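Side-chain contact in prophenoloxidase b (Marsupenaeus japonicus, PDB 3WKY), which is the haemolymph precursor of a phenoloxidase of the hemocyanin family that probably oxidises phenols at a type 3 copper centre: residues A90-L93 with N94-K97. Numbering follows the deposited sequence.
Sequences AKSL and NVLK
The chain turns from extended at Ser92 to helical at Leu93, and the carbonyls of Ser92 and Leu93 accept from Leu96 N (2.8 Å to Ser92 O) and Lys97 N (2.9 Å to Leu93 O), the first i to i+4 bonds. Ser92 is the N-cap. Its OG accepts from Val95 N at 3.2 Å in a nearly straight bond (N-H...O 167°), giving a partner to an amide in the first turn, which has no carbonyl of its own helix four residues back. Because chi1 is 71°, OG lies between the backbone N and the carbonyl carbon, swung toward that amide; serine suits the place, having an acceptor on a one-carbon arm. Val95 CG2 comes within 3.4 Å of Ser92 OG and also meets Lys91 CG at 3.9 Å; the aliphatic part of the lysine suits an exposed place beside a valine methyl. Before the cap, Ala90 CB, small enough to sit close to the backbone, packs against Leu96 CB at 4.0 Å and Val95 CG1, a hydrophobic contact bridging the cap. Leu93 and Leu96 lie side by side, CD2 to CD2; leucine suits both places because its branched end reaches beyond the turn, to Leu126 from Leu93 and to Leu11 from the buried Leu96. Lys97, bent at its last two torsions, folds NZ back to Asn94 O in a weak bond. The turn links helix 74-89 to helix 93-103 in the all-alpha region of the hemocyanin family. Arg123, from the loop after helix 109-122, hydrogen-bonds Ala90 O and touches Leu93, while Lys97 meets Glu10 of helix 9-12.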
loop_
_atom_site.group_PDB
_atom_site.type_symbol
_atom_site.label_atom_id
_atom_site.label_comp_id
_atom_site.label_asym_id
_atom_site.label_seq_id
_atom_site.Cartn_x
_atom_site.Cartn_y
_atom_site.Cartn_z
ATOM N N ALA A 90 -41.485 -32.312 -28.312
ATOM C CA ALA A 90 -42.671 -33.136 -28.064
ATOM C C ALA A 90 -43.644 -33.050 -29.240
ATOM O O ALA A 90 -43.893 -31.961 -29.766
ATOM C CB ALA A 90 -43.357 -32.706 -26.784
ATOM N N LYS A 91 -44.208 -34.193 -29.633
ATOM C CA LYS A 91 -45.051 -34.215 -30.821
ATOM C C LYS A 91 -46.345 -33.416 -30.672
ATOM O O LYS A 91 -46.924 -32.995 -31.676
ATOM C CB LYS A 91 -45.331 -35.646 -31.277
ATOM C CG LYS A 91 -46.027 -36.514 -30.254
ATOM C CD LYS A 91 -46.044 -37.954 -30.737
ATOM C CE LYS A 91 -47.201 -38.733 -30.146
ATOM N NZ LYS A 91 -47.233 -40.119 -30.689
ATOM N N SER A 92 -46.780 -33.175 -29.440
ATOM C CA SER A 92 -47.981 -32.372 -29.217
ATOM C C SER A 92 -47.978 -31.715 -27.844
ATOM O O SER A 92 -47.191 -32.084 -26.977
ATOM C CB SER A 92 -49.235 -33.244 -29.342
ATOM O OG SER A 92 -49.336 -34.139 -28.243
ATOM N N LEU A 93 -48.883 -30.759 -27.643
ATOM C CA LEU A 93 -49.021 -30.117 -26.342
ATOM C C LEU A 93 -49.502 -31.081 -25.254
ATOM O O LEU A 93 -49.129 -30.940 -24.088
ATOM C CB LEU A 93 -49.925 -28.892 -26.432
ATOM C CG LEU A 93 -49.370 -27.780 -27.327
ATOM C CD1 LEU A 93 -50.296 -26.577 -27.353
ATOM C CD2 LEU A 93 -47.962 -27.375 -26.869
ATOM N N ASN A 94 -50.323 -32.060 -25.627
ATOM C CA ASN A 94 -50.739 -33.090 -24.677
ATOM C C ASN A 94 -49.549 -33.921 -24.206
ATOM O O ASN A 94 -49.397 -34.192 -23.016
ATOM C CB ASN A 94 -51.822 -33.996 -25.282
ATOM C CG ASN A 94 -53.191 -33.336 -25.302
ATOM O OD1 ASN A 94 -53.610 -32.722 -24.320
ATOM N ND2 ASN A 94 -53.891 -33.452 -26.427
ATOM N N VAL A 95 -48.703 -34.319 -25.150
ATOM C CA VAL A 95 -47.490 -35.052 -24.819
ATOM C C VAL A 95 -46.514 -34.186 -24.007
ATOM O O VAL A 95 -45.877 -34.667 -23.064
ATOM C CB VAL A 95 -46.810 -35.591 -26.087
ATOM C CG1 VAL A 95 -45.421 -36.110 -25.775
ATOM C CG2 VAL A 95 -47.665 -36.688 -26.719
ATOM N N LEU A 96 -46.405 -32.908 -24.366
ATOM C CA LEU A 96 -45.579 -31.979 -23.590
ATOM C C LEU A 96 -46.048 -31.945 -22.137
ATOM O O LEU A 96 -45.246 -32.084 -21.213
ATOM C CB LEU A 96 -45.615 -30.574 -24.204
ATOM C CG LEU A 96 -45.099 -29.408 -23.353
ATOM C CD1 LEU A 96 -43.688 -29.666 -22.894
ATOM C CD2 LEU A 96 -45.172 -28.101 -24.137
ATOM N N LYS A 97 -47.353 -31.774 -21.949
ATOM C CA LYS A 97 -47.961 -31.768 -20.627
ATOM C C LYS A 97 -47.639 -33.045 -19.836
ATOM O O LYS A 97 -47.345 -32.989 -18.640
ATOM C CB LYS A 97 -49.473 -31.586 -20.769
ATOM C CG LYS A 97 -50.262 -31.677 -19.472
ATOM C CD LYS A 97 -51.772 -31.656 -19.737
ATOM C CE LYS A 97 -52.350 -33.058 -19.965
ATOM N NZ LYS A 97 -51.868 -33.725 -21.213
#